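Local coordinates for protein histidine acid phosphatase (Hafnia alvei, PDB 4ARU) that belongs to branch 2 of the histidine phosphatase superfamily, as a histidine acid phosphatase also known as phytase, at residues L317-T322 / V350-V355; L379-C384 / G391-S396. All coordinates share one frame; numbering follows the deposited sequence. Where two conformers were deposited one is given.

In the fold
Contact 1 (317-322 with 350-355) and contact 2 (379-384 with 391-396) lie side by side, their centres 10 Å apart, and both reach one mixed sheet, where strands 348-356 and 393-394 are neighbours. Strand 348-356 of contact 1 is linked to both segments of contact 2: Val-350 N lies 2.8 Å from Cys-393 O and Val-352 O lies 2.9 Å from Leu-379 N, both probable backbone hydrogen bonds. The other segment of contact 1 packs against 379-384, with Met-319 CG 3.6 Å from Asn-380 O. The potassium ion is bound within contact 2, about 9 Å from the nearest side-chain atom of Met-319, so contact 1 adjoins the metal loop without supplying a ligand.

Contact 1. Residues L317-T322 / V350-V355; sequences LGMTWT and VSVNMV
Val-352 is met by Met-319 through a single close pair, CG1 to SD at 4.1 Å. The valine presents the methyl lying anti to its backbone N, an apolar contact between a methyl and a thioether sulfur, the side chains crossing at about a right angle. The chains themselves stay well separated here, 9.5 Å between the CA atoms of Met-319 and Val-352, so the side chains alone bridge the gap.

Asn-353 points away, as expected for alternation along a strand, and Met-354 is the next residue to face the loop. In the conformer described, one of two deposited, its CG lies over one face of the Trp-321 indole, 4.2 Å from the centroid of the five-membered ring and 23° off the ring normal. This is a CH-pi contact. A bend at chi2 (66°) carries SD across toward the six-membered ring, whose centroid is 4.4 Å away. At 34° off the normal the sulfur is oblique, a Met-aromatic contact reaching closest at CZ2, 3.8 Å from SD. The indole NE1 is satisfied separately, by a hydrogen bond to Asn-329 O, which should limit rotation of the ring.

The loop reaches this position from helix 307-317, which ends in a Schellman motif with Gly-318, at positive phi, as its C-prime residue. Strand 348-356 lies between strands 335-342 and 375-378; from the former, Leu-336 touches both Trp-321 and Met-354, while Phe-338 packs on Val-352.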
ATOM      1  N   LEU A 317       2.343  10.797  -8.160  1.00  8.25           N
ATOM      2  CA  LEU A 317       3.218  10.533  -9.308  1.00  8.59           C
ATOM      3  C   LEU A 317       2.435  10.085 -10.562  1.00  8.90           C
ATOM      4  O   LEU A 317       3.043   9.927 -11.640  1.00  9.00           O
ATOM      5  CB  LEU A 317       4.278   9.493  -8.949  1.00  8.72           C
ATOM      6  CG  LEU A 317       5.366   9.995  -7.993  1.00  9.19           C
ATOM      7  CD1 LEU A 317       6.269   8.875  -7.562  1.00  9.34           C
ATOM      8  CD2 LEU A 317       6.147  11.183  -8.524  1.00 10.08           C
ATOM      9  N   GLY A 318       1.102   9.994 -10.468  1.00  8.82           N
ATOM     10  CA  GLY A 318       0.284   9.573 -11.614  1.00  9.38           C
ATOM     11  C   GLY A 318       0.519   8.138 -12.046  1.00  9.36           C
ATOM     12  O   GLY A 318       0.322   7.820 -13.232  1.00 10.53           O
ATOM     13  N   MET A 319       1.003   7.268 -11.166  1.00  9.05           N
ATOM     14  CA  MET A 319       1.341   5.862 -11.518  1.00  9.70           C
ATOM     15  C   MET A 319       0.100   4.996 -11.318  1.00 10.12           C
ATOM     16  O   MET A 319      -0.555   5.072 -10.262  1.00 10.31           O
ATOM     17  CB  MET A 319       2.491   5.340 -10.672  1.00  9.34           C
ATOM     18  CG  MET A 319       3.766   6.140 -10.861  1.00  9.42           C
ATOM     19  SD  MET A 319       5.180   5.460  -9.950  1.00  9.62           S
ATOM     20  CE  MET A 319       4.545   5.501  -8.285  1.00  9.26           C
ATOM     21  N   THR A 320      -0.212   4.171 -12.300  1.00 10.24           N
ATOM     22  CA  THR A 320      -1.317   3.257 -12.171  1.00 11.21           C
ATOM     23  C   THR A 320      -0.799   1.908 -12.607  1.00 10.70           C
ATOM     24  O   THR A 320       0.174   1.819 -13.387  1.00 12.61           O
ATOM     25  CB  THR A 320      -2.543   3.660 -12.984  1.00 13.08           C
ATOM     26  OG1 THR A 320      -2.174   3.826 -14.328  1.00 15.04           O
ATOM     27  CG2 THR A 320      -3.124   4.986 -12.497  1.00 14.41           C
ATOM     28  N   TRP A 321      -1.433   0.869 -12.111  1.00  9.32           N
ATOM     29  CA  TRP A 321      -1.012  -0.488 -12.391  1.00  9.00           C
ATOM     30  C   TRP A 321      -2.113  -1.471 -12.153  1.00  9.54           C
ATOM     31  O   TRP A 321      -3.122  -1.190 -11.461  1.00  9.49           O
ATOM     32  CB  TRP A 321       0.222  -0.870 -11.593  1.00  8.36           C
ATOM     33  CG  TRP A 321       0.013  -0.858 -10.122  1.00  7.46           C
ATOM     34  CD1 TRP A 321      -0.558  -1.840  -9.358  1.00  7.41           C
ATOM     35  CD2 TRP A 321       0.425   0.178  -9.193  1.00  6.91           C
ATOM     36  NE1 TRP A 321      -0.543  -1.472  -8.022  1.00  7.05           N
ATOM     37  CE2 TRP A 321       0.051  -0.249  -7.887  1.00  6.81           C
ATOM     38  CE3 TRP A 321       1.025   1.439  -9.344  1.00  7.17           C
ATOM     39  CZ2 TRP A 321       0.291   0.539  -6.765  1.00  6.64           C
ATOM     40  CZ3 TRP A 321       1.294   2.193  -8.206  1.00  7.16           C
ATOM     41  CH2 TRP A 321       0.913   1.751  -6.936  1.00  6.83           C
ATOM     42  N   THR A 322      -1.930  -2.648 -12.764  1.00  9.97           N
ATOM     43  CA  THR A 322      -2.668  -3.860 -12.377  0.50 10.40           C
ATOM     44  C   THR A 322      -1.633  -4.946 -12.183  1.00 10.22           C
ATOM     45  O   THR A 322      -0.630  -5.037 -12.900  1.00 10.87           O
ATOM     46  CB  THR A 322      -3.758  -4.313 -13.387  0.50 11.31           C
ATOM     47  OG1 THR A 322      -4.596  -5.324 -12.803  0.50 11.54           O
ATOM     48  CG2 THR A 322      -3.183  -4.912 -14.630  0.50 11.91           C
ATOM     49  N   VAL A 350      15.906   7.132 -11.760  1.00  8.61           N
ATOM     50  CA  VAL A 350      15.026   6.407 -10.853  1.00  8.47           C
ATOM     51  C   VAL A 350      14.180   5.447 -11.663  1.00  8.42           C
ATOM     52  O   VAL A 350      13.613   5.845 -12.713  1.00  8.68           O
ATOM     53  CB  VAL A 350      14.072   7.364 -10.068  1.00  8.61           C
ATOM     54  CG1 VAL A 350      13.121   6.583  -9.136  1.00  8.31           C
ATOM     55  CG2 VAL A 350      14.830   8.462  -9.323  1.00  9.24           C
ATOM     56  N   SER A 351      14.122   4.196 -11.255  1.00  8.13           N
ATOM     57  CA  SER A 351      13.150   3.216 -11.729  0.50  8.38           C
ATOM     58  C   SER A 351      12.157   2.927 -10.594  1.00  7.69           C
ATOM     59  O   SER A 351      12.540   2.978  -9.415  1.00  7.33           O
ATOM     60  CB  SER A 351      13.874   1.921 -12.097  0.50  9.36           C
ATOM     61  OG  SER A 351      13.052   1.059 -12.857  0.50 10.44           O
ATOM     62  N   VAL A 352      10.931   2.587 -10.938  1.00  7.41           N
ATOM     63  CA  VAL A 352       9.938   2.228  -9.912  1.00  7.39           C
ATOM     64  C   VAL A 352       9.235   0.949 -10.306  1.00  7.62           C
ATOM     65  O   VAL A 352       8.751   0.818 -11.411  1.00  8.04           O
ATOM     66  CB  VAL A 352       8.901   3.344  -9.645  1.00  7.38           C
ATOM     67  CG1 VAL A 352       8.189   3.115  -8.337  1.00  7.30           C
ATOM     68  CG2 VAL A 352       9.492   4.701  -9.667  1.00  7.73           C
ATOM     69  N   ASN A 353       9.201  -0.002  -9.383  1.00  7.98           N
ATOM     70  CA  ASN A 353       8.451  -1.242  -9.576  1.00  8.52           C
ATOM     71  C   ASN A 353       7.498  -1.477  -8.430  1.00  7.91           C
ATOM     72  O   ASN A 353       7.798  -1.124  -7.299  1.00  7.55           O
ATOM     73  CB  ASN A 353       9.374  -2.463  -9.649  1.00  9.78           C
ATOM     74  CG  ASN A 353      10.140  -2.545 -10.973  1.00 12.39           C
ATOM     75  OD1 ASN A 353      11.030  -1.750 -11.198  1.00 16.53           O
ATOM     76  ND2 ASN A 353       9.794  -3.507 -11.820  1.00 14.21           N
ATOM     77  N   MET A 354       6.372  -2.095  -8.725  1.00  7.79           N
ATOM     78  CA  MET A 354       5.504  -2.644  -7.689  0.67  7.61           C
ATOM     79  C   MET A 354       5.879  -4.092  -7.530  1.00  8.00           C
ATOM     80  O   MET A 354       5.698  -4.851  -8.461  1.00  8.43           O
ATOM     81  CB  MET A 354       4.022  -2.512  -8.047  0.67  7.82           C
ATOM     82  CG  MET A 354       3.075  -2.785  -6.908  0.67  7.63           C
ATOM     83  SD  MET A 354       3.214  -1.534  -5.554  0.67  6.84           S
ATOM     84  CE  MET A 354       2.116  -2.513  -4.527  0.67  7.08           C
ATOM     85  N   VAL A 355       6.350  -4.465  -6.340  1.00  7.33           N
ATOM     86  CA  VAL A 355       6.825  -5.843  -6.095  1.00  7.45           C
ATOM     87  C   VAL A 355       5.913  -6.471  -5.050  1.00  7.17           C
ATOM     88  O   VAL A 355       5.548  -5.811  -4.070  1.00  8.12           O
ATOM     89  CB  VAL A 355       8.284  -5.821  -5.607  1.00  7.65           C
ATOM     90  CG1 VAL A 355       8.815  -7.228  -5.314  1.00  8.21           C
ATOM     91  CG2 VAL A 355       9.170  -5.161  -6.658  1.00  8.15           C
TER

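Contact 2. Residues L379-C384 / G391-S396; sequences LNIPGC and GYCPLS. With K (potassium ion), chain E.
The one planar side-chain group that takes part is the carboxamide of Asn-380, which meets the potassium ion at its oxygen rather than over a face: OD1 binds the metal at 2.6 Å, while ND2, on the other branch, is the more distant end of the group.

The covalent link between the segments is the disulfide Cys-384 to Cys-393, with SG to SG at 2.2 Å. In both cysteines SG is anti to the backbone N (chi1 -168° and 179°), extending the two sulfurs toward each other, and chi3 of 105° sets the CB-SG bonds nearly perpendicular across the bridge. Ile-381 lies against the same bridge, its CD1 4.2 Å from Cys-393 CB. Pro-394 adds plain apolar packing, with CD 3.9 Å from Cys-384 SG.

A type I beta turn spans Ile-381 to Cys-384, closed by Cys-384 N donating to Ile-381 O at 2.9 Å. Both ends of this turn face the metal: Ile-381 O and Cys-384 O each lie 2.8 Å from the potassium ion. Ile-381 O thus serves the turn and the ion together. Two waters and Gln-387 OE1 bring the coordination to six oxygens, and one of these waters also donates to Pro-382 O at 2.8 Å. Gln-387 NE2 hydrogen-bonds to both Leu-379 O and Gly-391 O, which would help hold OE1 toward the ion. The disulfide therefore ties a metal-binding turn to the short strand 393-394, immediately before helix 395-405, where Pro-394 occupies the N-cap position.

Between the segments, a further water lies within hydrogen-bonding distance of both Leu-379 O and Gly-391 O.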
ATOM      1  N   LEU A 379       6.847   0.384 -13.550  1.00  8.73           N
ATOM      2  CA  LEU A 379       5.898   1.489 -13.649  1.00  8.35           C
ATOM      3  C   LEU A 379       6.321   2.646 -14.525  1.00  8.46           C
ATOM      4  O   LEU A 379       7.456   3.157 -14.494  1.00  8.69           O
ATOM      5  CB  LEU A 379       5.591   2.030 -12.239  1.00  7.95           C
ATOM      6  CG  LEU A 379       5.086   0.951 -11.271  1.00  7.84           C
ATOM      7  CD1 LEU A 379       4.861   1.563  -9.877  1.00  7.30           C
ATOM      8  CD2 LEU A 379       3.794   0.340 -11.743  1.00  8.27           C
ATOM      9  N   ASN A 380       5.329   3.130 -15.253  1.00  9.10           N
ATOM     10  CA  ASN A 380       5.405   4.337 -16.024  1.00  9.67           C
ATOM     11  C   ASN A 380       5.070   5.518 -15.142  1.00  9.28           C
ATOM     12  O   ASN A 380       4.117   5.466 -14.364  1.00  9.26           O
ATOM     13  CB  ASN A 380       4.393   4.298 -17.168  1.00 10.92           C
ATOM     14  CG  ASN A 380       4.437   5.549 -18.019  1.00 12.23           C
ATOM     15  OD1 ASN A 380       5.496   5.940 -18.462  1.00 14.64           O
ATOM     16  ND2 ASN A 380       3.279   6.157 -18.278  1.00 13.71           N
ATOM     17  N   ILE A 381       5.856   6.563 -15.239  1.00  9.20           N
ATOM     18  CA  ILE A 381       5.565   7.853 -14.611  1.00  9.56           C
ATOM     19  C   ILE A 381       5.145   8.810 -15.716  1.00 10.45           C
ATOM     20  O   ILE A 381       5.982   9.236 -16.507  1.00 11.16           O
ATOM     21  CB  ILE A 381       6.767   8.422 -13.821  1.00  9.82           C
ATOM     22  CG1 ILE A 381       7.258   7.444 -12.749  1.00  9.78           C
ATOM     23  CG2 ILE A 381       6.427   9.819 -13.265  1.00  9.83           C
ATOM     24  CD1 ILE A 381       8.608   7.828 -12.191  1.00 10.59           C
ATOM     25  N   PRO A 382       3.852   9.113 -15.821  1.00 11.10           N
ATOM     26  CA  PRO A 382       3.440   9.829 -17.039  1.00 11.63           C
ATOM     27  C   PRO A 382       4.037  11.202 -17.191  1.00 11.69           C
ATOM     28  O   PRO A 382       4.322  11.625 -18.325  1.00 12.55           O
ATOM     29  CB  PRO A 382       1.908   9.879 -16.926  1.00 11.96           C
ATOM     30  CG  PRO A 382       1.559   8.797 -16.019  1.00 12.14           C
ATOM     31  CD  PRO A 382       2.692   8.610 -15.063  1.00 10.99           C
ATOM     32  N   GLY A 383       4.280  11.893 -16.097  1.00 11.28           N
ATOM     33  CA  GLY A 383       4.882  13.178 -16.188  1.00 11.68           C
ATOM     34  C   GLY A 383       6.342  13.169 -16.605  1.00 12.11           C
ATOM     35  O   GLY A 383       6.898  14.219 -16.937  1.00 13.49           O
ATOM     36  N   CYS A 384       6.986  11.998 -16.496  1.00 12.32           N
ATOM     37  CA  CYS A 384       8.421  11.834 -16.871  1.00 12.99           C
ATOM     38  C   CYS A 384       8.471  11.490 -18.356  1.00 12.85           C
ATOM     39  O   CYS A 384       8.581  10.331 -18.739  1.00 13.68           O
ATOM     40  CB  CYS A 384       9.079  10.752 -15.984  1.00 12.89           C
ATOM     41  SG  CYS A 384      10.901  10.753 -16.160  1.00 16.43           S
ATOM     42  N   GLY A 391      12.347   2.056 -18.736  1.00 10.26           N
ATOM     43  CA  GLY A 391      11.754   2.419 -17.467  1.00  9.43           C
ATOM     44  C   GLY A 391      12.475   3.386 -16.575  1.00  8.93           C
ATOM     45  O   GLY A 391      12.022   3.677 -15.493  1.00  8.69           O
ATOM     46  N   TYR A 392      13.599   3.908 -17.052  1.00  8.82           N
ATOM     47  CA  TYR A 392      14.447   4.785 -16.241  1.00  8.96           C
ATOM     48  C   TYR A 392      14.073   6.251 -16.413  1.00  8.96           C
ATOM     49  O   TYR A 392      14.109   6.784 -17.525  1.00  9.05           O
ATOM     50  CB  TYR A 392      15.953   4.579 -16.583  1.00  9.54           C
ATOM     51  CG  TYR A 392      16.385   3.143 -16.353  1.00  9.88           C
ATOM     52  CD1 TYR A 392      16.712   2.692 -15.082  1.00  9.94           C
ATOM     53  CD2 TYR A 392      16.454   2.260 -17.377  1.00 10.61           C
ATOM     54  CE1 TYR A 392      17.090   1.385 -14.864  1.00 10.58           C
ATOM     55  CE2 TYR A 392      16.872   0.944 -17.168  1.00 11.39           C
ATOM     56  CZ  TYR A 392      17.153   0.535 -15.888  1.00 11.40           C
ATOM     57  OH  TYR A 392      17.503  -0.802 -15.713  1.00 13.78           O
ATOM     58  N   CYS A 393      13.728   6.904 -15.311  1.00  8.96           N
ATOM     59  CA  CYS A 393      13.387   8.306 -15.294  1.00  9.63           C
ATOM     60  C   CYS A 393      14.604   9.095 -14.826  1.00  9.66           C
ATOM     61  O   CYS A 393      15.038   8.872 -13.708  1.00  9.33           O
ATOM     62  CB  CYS A 393      12.228   8.508 -14.297  1.00 10.29           C
ATOM     63  SG  CYS A 393      11.682  10.224 -14.134  1.00 12.52           S
ATOM     64  N   PRO A 394      15.141  10.040 -15.603  1.00  9.82           N
ATOM     65  CA  PRO A 394      16.259  10.852 -15.082  1.00 10.37           C
ATOM     66  C   PRO A 394      15.942  11.444 -13.703  1.00 10.60           C
ATOM     67  O   PRO A 394      14.847  11.935 -13.484  1.00 10.37           O
ATOM     68  CB  PRO A 394      16.423  11.993 -16.074  1.00 10.98           C
ATOM     69  CG  PRO A 394      15.728  11.582 -17.297  1.00 11.06           C
ATOM     70  CD  PRO A 394      14.692  10.559 -16.928  1.00 10.30           C
ATOM     71  N   LEU A 395      16.856  11.307 -12.750  1.00 10.86           N
ATOM     72  CA  LEU A 395      16.598  11.803 -11.403  1.00 11.12           C
ATOM     73  C   LEU A 395      16.271  13.300 -11.434  1.00 11.66           C
ATOM     74  O   LEU A 395      15.395  13.753 -10.692  1.00 11.94           O
ATOM     75  CB  LEU A 395      17.812  11.569 -10.491  1.00 11.64           C
ATOM     76  CG  LEU A 395      17.667  12.158  -9.079  1.00 11.94           C
ATOM     77  CD1 LEU A 395      16.502  11.534  -8.348  1.00 11.46           C
ATOM     78  CD2 LEU A 395      18.949  11.962  -8.307  1.00 12.70           C
ATOM     79  N   SER A 396      16.942  14.060 -12.294  1.00 12.50           N
ATOM     80  CA  SER A 396      16.710  15.496 -12.381  1.00 13.43           C
ATOM     81  C   SER A 396      15.254  15.757 -12.771  1.00 13.10           C
ATOM     82  O   SER A 396      14.615  16.677 -12.254  1.00 14.23           O
ATOM     83  CB  SER A 396      17.697  16.098 -13.365  1.00 14.67           C
ATOM     84  OG  SER A 396      17.734  15.415 -14.628  1.00 15.58           O
TER
HETATM   85  K     K E1417       6.861   8.158 -18.880  1.00 11.16           K
HETATM   86  O   HOH W   1      10.177   2.612 -13.662  1.00  9.37           O
HETATM   87  O   HOH W   2       5.272   9.876 -20.283  1.00 15.75           O
HETATM   88  O   HOH W   3       7.676   7.249 -21.309  1.00 20.65           O